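Local coordinates for dihydrodipicolinate synthase (Bacillus clausii KSM-K16, PDB 3E96), which probably catalyses the formation of 4-hydroxy-tetrahydrodipicolinate, a step of lysine biosynthesis, through a Schiff base with its substrate as in other DapA-family enzymes, at residues B[47-53]-B[82-87]; B[133-137]-B[160-164]; B[248-252]-B[263-267]. All coordinates share one frame; numbering follows the deposited sequence.

Interaction 1: B[47-53]-B[82-87]; sequences IDVIVPC and ALVVAG
Val49 pairs with Leu83, and Ile50 with Val84, as parallel bridges between the second and third strands of the TIM barrel, a buried backbone contact of the beta-alpha-beta unit that runs through helix 64-78. Four backbone hydrogen bonds zip the segments together. Leu83 N reaches Asp48 O (2.9 Å) from above its carbonyl plane. Ile50 N to Leu83 O (2.9 Å) and Val85 N to Ile50 O (3.0 Å) are nearly straight, and Gly87 N to Pro52 O (3.0 Å) completes the set. The ladder misses a rung at Pro52, whose nitrogen has no hydrogen to give. Val85 O is met there by carbon instead, with Val51 CA 3.2 Å away in a CA-H...O contact and Pro52 CD at 3.1 Å. Beyond it, Gly87 brings its CA against Cys53 O, where a CB would collide.

Side chains alternate between the two faces. On the face of Val49 and Leu83, Val49 CG1 lies opposite its own backbone N (chi1 178°) and reaches Val85 CG2 at 3.9 Å; Val51 runs alongside Val85 on the same side. On the other face, Ile50 CG2 and Val84 CG2 lie side by side, 4.1 Å apart, and the Pro52 ring crosses Val84 at about a right angle, its CG against Val84 CG1.

The side chain of Val51 approaches Lys167, the predicted Schiff-base lysine. Ile50 and Pro52 pack outward on helices 32-43 and 64-78. Strand 15-17 flanks Val49 and Val51, while 83-88 passes the sheet on through Ala86 to strand 109-112.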
# COMPACT_ATOMS: atom_id res chain seq x y z
N ILE B 47 -22.25 19.08 -5.57
CA ILE B 47 -20.97 18.48 -5.95
C ILE B 47 -21.06 18.00 -7.40
O ILE B 47 -21.94 17.20 -7.74
CB ILE B 47 -20.60 17.31 -5.02
CG1 ILE B 47 -20.76 17.74 -3.55
CG2 ILE B 47 -19.16 16.87 -5.27
CD1 ILE B 47 -19.97 18.98 -3.17
N ASP B 48 -20.14 18.48 -8.23
CA ASP B 48 -20.14 18.14 -9.65
C ASP B 48 -19.08 17.15 -10.12
O ASP B 48 -18.97 16.88 -11.32
CB ASP B 48 -20.06 19.43 -10.48
CG ASP B 48 -21.06 20.48 -10.03
OD1 ASP B 48 -22.22 20.11 -9.74
OD2 ASP B 48 -20.70 21.67 -9.97
N VAL B 49 -18.29 16.64 -9.19
CA VAL B 49 -17.26 15.65 -9.51
C VAL B 49 -17.32 14.60 -8.41
O VAL B 49 -17.26 14.92 -7.23
CB VAL B 49 -15.84 16.26 -9.53
CG1 VAL B 49 -14.81 15.17 -9.82
CG2 VAL B 49 -15.75 17.36 -10.59
N ILE B 50 -17.48 13.34 -8.81
CA ILE B 50 -17.53 12.26 -7.83
C ILE B 50 -16.45 11.25 -8.20
O ILE B 50 -16.22 10.98 -9.39
CB ILE B 50 -18.94 11.60 -7.79
CG1 ILE B 50 -19.02 10.65 -6.60
CG2 ILE B 50 -19.24 10.90 -9.11
CD1 ILE B 50 -20.43 10.15 -6.30
N VAL B 51 -15.78 10.71 -7.19
CA VAL B 51 -14.67 9.81 -7.42
C VAL B 51 -14.80 8.41 -6.83
O VAL B 51 -14.28 8.13 -5.75
CB VAL B 51 -13.36 10.44 -6.88
CG1 VAL B 51 -12.15 9.63 -7.32
CG2 VAL B 51 -13.25 11.88 -7.37
N PRO B 52 -15.51 7.51 -7.53
CA PRO B 52 -15.65 6.15 -7.00
C PRO B 52 -14.26 5.50 -6.96
O PRO B 52 -13.37 5.89 -7.72
CB PRO B 52 -16.58 5.48 -8.01
CG PRO B 52 -16.29 6.22 -9.30
CD PRO B 52 -16.21 7.66 -8.81
N CYS B 53 -14.09 4.52 -6.08
CA CYS B 53 -12.80 3.85 -5.95
C CYS B 53 -11.70 4.78 -5.45
O CYS B 53 -10.52 4.60 -5.77
CB CYS B 53 -12.40 3.20 -7.27
SG CYS B 53 -13.34 1.70 -7.60
N ALA B 82 -22.99 14.58 -12.81
CA ALA B 82 -21.65 14.99 -12.41
C ALA B 82 -20.60 14.20 -13.17
O ALA B 82 -20.90 13.17 -13.77
CB ALA B 82 -21.46 14.78 -10.90
N LEU B 83 -19.37 14.70 -13.16
CA LEU B 83 -18.28 14.00 -13.82
C LEU B 83 -17.92 12.82 -12.93
O LEU B 83 -17.92 12.95 -11.70
CB LEU B 83 -17.05 14.91 -13.97
CG LEU B 83 -17.14 16.04 -15.00
CD1 LEU B 83 -15.87 16.89 -14.94
CD2 LEU B 83 -17.32 15.44 -16.38
N VAL B 84 -17.62 11.69 -13.54
CA VAL B 84 -17.26 10.49 -12.80
C VAL B 84 -15.78 10.18 -13.05
O VAL B 84 -15.39 9.92 -14.18
CB VAL B 84 -18.11 9.28 -13.24
CG1 VAL B 84 -17.66 8.02 -12.52
CG2 VAL B 84 -19.58 9.56 -12.94
N VAL B 85 -14.98 10.25 -11.99
CA VAL B 85 -13.55 9.98 -12.08
C VAL B 85 -13.30 8.66 -11.36
O VAL B 85 -13.54 8.54 -10.16
CB VAL B 85 -12.74 11.10 -11.41
CG1 VAL B 85 -11.25 10.79 -11.51
CG2 VAL B 85 -13.07 12.44 -12.06
N ALA B 86 -12.82 7.66 -12.10
CA ALA B 86 -12.57 6.34 -11.54
C ALA B 86 -11.17 6.13 -10.96
O ALA B 86 -10.17 6.26 -11.66
CB ALA B 86 -12.87 5.27 -12.59
N GLY B 87 -11.12 5.78 -9.68
CA GLY B 87 -9.84 5.51 -9.06
C GLY B 87 -9.33 4.18 -9.56
O GLY B 87 -10.09 3.21 -9.66

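Interaction 2: B[133-137]-B[160-164]; sequences IEALD and LQNLV
Ile133 carries the apolar part of the contact, reaching from the last turn of helix 122-136 into the turn ahead of strand 163-168. Its CG1 branch is extended (chi2 174°), which carries CD1 out to two leucine methyls: Leu160 CD1 and Leu163 CD1 each lie 3.9 Å from Ile133 CD1, both side chains crossing that of Ile133 at a slant. The Ile133 and Asn162 side chains run past each other in opposite directions, with Ile133 CG2 3.9 Å from Asn162 CB. Cut back to an alanine, this position would probably leave the two leucine methyls and Asn162 CB without their shared partner and open a gap between helix and turn.

Polar groups lie at the margin. The extended Glu134 side chain crosses that of Leu160 at about a right angle, with Glu134 OE2 3.9 Å from Leu160 CD2, a van der Waals contact. At the solvent edge the Asp137 side chain comes back beside the Asn162 amide, the carboxylate and amide planes turned 65° apart.

Backbone bonds within each segment set the frame. Asp137 N bonds to Ile133 O (3.0 Å) as the chain leaves the helix with positive phi, and Leu163 N bonds to Leu160 O (3.1 Å), closing a type I turn.

Strand 140-144 follows the helix and lies next to strand 163-168 in the barrel: Ile133 touches its Ser140, whose backbone bonds to Asn162 and Val164, while Leu136 packs against helix 92-105.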
# COMPACT_ATOMS: atom_id res chain seq x y z
N ILE B 133 -0.88 6.25 -18.21
CA ILE B 133 -1.55 7.32 -18.94
C ILE B 133 -1.43 7.11 -20.45
O ILE B 133 -2.42 7.25 -21.18
CB ILE B 133 -0.96 8.70 -18.57
CG1 ILE B 133 -1.27 9.00 -17.10
CG2 ILE B 133 -1.54 9.79 -19.46
CD1 ILE B 133 -0.63 10.27 -16.59
N GLU B 134 -0.24 6.76 -20.93
CA GLU B 134 -0.07 6.55 -22.36
C GLU B 134 -0.86 5.35 -22.87
O GLU B 134 -1.44 5.39 -23.95
CB GLU B 134 1.42 6.39 -22.71
CG GLU B 134 2.26 7.59 -22.31
CD GLU B 134 3.65 7.59 -22.94
OE1 GLU B 134 4.29 6.52 -22.98
OE2 GLU B 134 4.10 8.66 -23.38
N ALA B 135 -0.89 4.27 -22.08
CA ALA B 135 -1.63 3.08 -22.47
C ALA B 135 -3.13 3.32 -22.52
O ALA B 135 -3.82 2.84 -23.42
CB ALA B 135 -1.32 1.93 -21.51
N LEU B 136 -3.65 4.08 -21.55
CA LEU B 136 -5.08 4.35 -21.50
C LEU B 136 -5.56 5.37 -22.52
O LEU B 136 -6.67 5.25 -23.03
CB LEU B 136 -5.48 4.81 -20.10
CG LEU B 136 -5.44 3.77 -18.98
CD1 LEU B 136 -5.82 4.43 -17.66
CD2 LEU B 136 -6.39 2.62 -19.30
N ASP B 137 -4.73 6.37 -22.80
CA ASP B 137 -5.10 7.42 -23.75
C ASP B 137 -6.50 7.90 -23.36
O ASP B 137 -7.43 7.94 -24.17
CB ASP B 137 -5.10 6.86 -25.18
CG ASP B 137 -5.32 7.93 -26.23
OD1 ASP B 137 -4.67 8.99 -26.14
OD2 ASP B 137 -6.13 7.70 -27.16
N LEU B 160 2.22 15.45 -20.83
CA LEU B 160 1.28 14.45 -21.32
C LEU B 160 -0.08 15.07 -21.58
O LEU B 160 -0.69 15.67 -20.69
CB LEU B 160 1.15 13.30 -20.33
CG LEU B 160 2.41 12.44 -20.14
CD1 LEU B 160 2.19 11.45 -19.00
CD2 LEU B 160 2.74 11.72 -21.45
N GLN B 161 -0.56 14.93 -22.81
CA GLN B 161 -1.85 15.48 -23.20
C GLN B 161 -3.00 15.01 -22.31
O GLN B 161 -3.91 15.79 -22.00
CB GLN B 161 -2.15 15.11 -24.65
CG GLN B 161 -1.43 15.99 -25.65
CD GLN B 161 -1.94 17.42 -25.64
OE1 GLN B 161 -1.28 18.33 -26.13
NE2 GLN B 161 -3.14 17.61 -25.10
N ASN B 162 -2.97 13.75 -21.90
CA ASN B 162 -4.04 13.23 -21.08
C ASN B 162 -3.92 13.42 -19.57
O ASN B 162 -4.78 12.96 -18.82
CB ASN B 162 -4.27 11.76 -21.42
CG ASN B 162 -5.00 11.58 -22.74
OD1 ASN B 162 -4.65 10.73 -23.55
ND2 ASN B 162 -6.02 12.40 -22.95
N LEU B 163 -2.87 14.09 -19.12
CA LEU B 163 -2.75 14.37 -17.69
C LEU B 163 -3.53 15.67 -17.52
O LEU B 163 -3.05 16.74 -17.92
CB LEU B 163 -1.29 14.56 -17.27
CG LEU B 163 -1.14 14.87 -15.77
CD1 LEU B 163 -1.59 13.67 -14.95
CD2 LEU B 163 0.30 15.21 -15.45
N VAL B 164 -4.72 15.58 -16.95
CA VAL B 164 -5.56 16.76 -16.78
C VAL B 164 -5.55 17.36 -15.39
O VAL B 164 -6.07 18.46 -15.18
CB VAL B 164 -7.03 16.45 -17.17
CG1 VAL B 164 -7.10 16.01 -18.62
CG2 VAL B 164 -7.61 15.37 -16.26

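Interaction 3: B[248-252]-B[263-267]; sequences FEDLR and VIKEA
Over one face of the Arg252 guanidinium sits Ile264 CD1, displaced toward the rim and only 3.3 Å from Arg252 CZ, a tight contact of the methyl with the guanidinium face. The Arg252 side chain bends at CG-CD (chi3 62°), so that CD and NE run past Ile264 CG1 before the flat group arrives beneath the methyl. The Phe248 ring has Arg252 CG above one face, near the rim, and Ala267 CB at its edge, 4.1 Å from Phe248 CE1. Ile264 CG1 approaches Phe248 CZ obliquely, the two side chains crossing at about a right angle.

Val263 fills the middle. Its CG1 lies 3.9 Å from Phe248 CE1 and 3.8 Å from Arg252 CG, in the corner where the Arg252 stem crosses the ring, while CG2 turns to Leu251 and rests against Leu251 CG and Leu251 O. With CG anti to the backbone N (chi1 -176°) the Phe248 side chain is swung toward helix 262-270, where it and Val263 run past each other in opposite directions.

The two helices belong to the C-terminal helical region that follows the barrel in DapA-family enzymes; the axes of the short segments approach to 10.7 Å at 120°. Helix 287-299 packs on both, taking Leu251 and Ala267 on Val293, and the ring of Trp300 meets that of Phe248.

The guanidinium is held by polar partners on separate nitrogens. Arg252 NH1 makes a salt bridge to Glu249 OE2, 2.9 Å away, on the syn lone pair of that oxygen, and Arg252 NH2 bonds to Asn260 OD1 in the connecting loop. Leu251 O accepts a bond from Asn259 ND2 of the same loop. Ile264 also lies beside Thr56, the predicted pyruvate-binding residue, placing this packing next to the probable active site.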
# COMPACT_ATOMS: atom_id res chain seq x y z
N PHE B 248 -13.52 17.98 12.91
CA PHE B 248 -13.99 16.76 12.28
C PHE B 248 -12.85 16.10 11.51
O PHE B 248 -12.65 14.88 11.59
CB PHE B 248 -15.13 17.07 11.31
CG PHE B 248 -15.75 15.85 10.68
CD1 PHE B 248 -16.50 14.96 11.44
CD2 PHE B 248 -15.59 15.59 9.32
CE1 PHE B 248 -17.08 13.83 10.86
CE2 PHE B 248 -16.17 14.47 8.73
CZ PHE B 248 -16.91 13.58 9.50
N GLU B 249 -12.09 16.91 10.77
CA GLU B 249 -10.97 16.38 10.00
C GLU B 249 -9.88 15.85 10.91
O GLU B 249 -9.23 14.84 10.59
CB GLU B 249 -10.43 17.46 9.06
CG GLU B 249 -11.39 17.79 7.92
CD GLU B 249 -11.65 16.60 7.01
OE1 GLU B 249 -10.71 16.16 6.31
OE2 GLU B 249 -12.79 16.08 7.00
N ASP B 250 -9.66 16.50 12.05
CA ASP B 250 -8.64 16.02 12.98
C ASP B 250 -9.06 14.70 13.61
O ASP B 250 -8.22 13.83 13.85
CB ASP B 250 -8.37 17.05 14.08
CG ASP B 250 -7.59 18.25 13.57
OD1 ASP B 250 -6.86 18.10 12.57
OD2 ASP B 250 -7.70 19.33 14.18
N LEU B 251 -10.35 14.53 13.86
CA LEU B 251 -10.84 13.29 14.44
C LEU B 251 -10.67 12.15 13.43
O LEU B 251 -10.32 11.02 13.80
CB LEU B 251 -12.31 13.42 14.83
CG LEU B 251 -12.94 12.24 15.57
CD1 LEU B 251 -12.07 11.83 16.75
CD2 LEU B 251 -14.33 12.65 16.05
N ARG B 252 -10.90 12.45 12.15
CA ARG B 252 -10.73 11.46 11.08
C ARG B 252 -9.25 11.10 10.96
O ARG B 252 -8.90 9.97 10.60
CB ARG B 252 -11.19 12.04 9.74
CG ARG B 252 -12.69 12.24 9.60
CD ARG B 252 -13.01 12.84 8.23
NE ARG B 252 -12.60 11.96 7.14
CZ ARG B 252 -12.49 12.33 5.87
NH1 ARG B 252 -12.76 13.59 5.52
NH2 ARG B 252 -12.13 11.45 4.94
N VAL B 263 -14.76 7.20 10.95
CA VAL B 263 -15.37 8.36 11.62
C VAL B 263 -16.53 8.87 10.76
O VAL B 263 -17.60 9.23 11.27
CB VAL B 263 -14.35 9.51 11.83
CG1 VAL B 263 -15.08 10.80 12.22
CG2 VAL B 263 -13.36 9.12 12.92
N ILE B 264 -16.32 8.91 9.44
CA ILE B 264 -17.36 9.36 8.52
C ILE B 264 -18.58 8.44 8.61
O ILE B 264 -19.73 8.92 8.72
CB ILE B 264 -16.85 9.37 7.06
CG1 ILE B 264 -15.84 10.51 6.87
CG2 ILE B 264 -18.02 9.55 6.09
CD1 ILE B 264 -15.23 10.56 5.48
N LYS B 265 -18.35 7.14 8.57
CA LYS B 265 -19.45 6.18 8.63
C LYS B 265 -20.24 6.18 9.93
O LYS B 265 -21.47 6.09 9.91
CB LYS B 265 -18.94 4.76 8.33
CG LYS B 265 -18.57 4.57 6.85
CD LYS B 265 -18.28 3.12 6.50
CE LYS B 265 -18.04 2.97 4.99
NZ LYS B 265 -17.59 1.59 4.60
N GLU B 266 -19.55 6.29 11.06
CA GLU B 266 -20.27 6.30 12.33
C GLU B 266 -20.98 7.64 12.53
O GLU B 266 -22.01 7.71 13.19
CB GLU B 266 -19.33 5.97 13.48
CG GLU B 266 -18.87 4.51 13.41
CD GLU B 266 -18.38 3.96 14.73
OE1 GLU B 266 -18.76 4.49 15.80
OE2 GLU B 266 -17.62 2.96 14.70
N ALA B 267 -20.44 8.70 11.94
CA ALA B 267 -21.07 10.02 12.03
C ALA B 267 -22.34 10.00 11.18
O ALA B 267 -23.39 10.50 11.61
CB ALA B 267 -20.11 11.10 11.53

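Interactions 1, 2 and 3 follow one another along the chain. Interactions 1 and 2 share the barrel sheet: the first joins strands 49-50 and 83-88, the second sets the end of helix 122-136 against the start of strand 163-168, with centres about 18 Å apart. Interaction 3 lies beyond the barrel strands, between helices 235-252 and 262-270, its centre about 21 Å from that of interaction 1 and about 35 Å from that of interaction 2, on the opposite side of the chain's centre. Interaction 1 comes close to the predicted Schiff-base lysine just past strand 49-50, interaction 3 to the predicted pyruvate-binding Thr56, whereas interaction 2 is peripheral packing of the barrel.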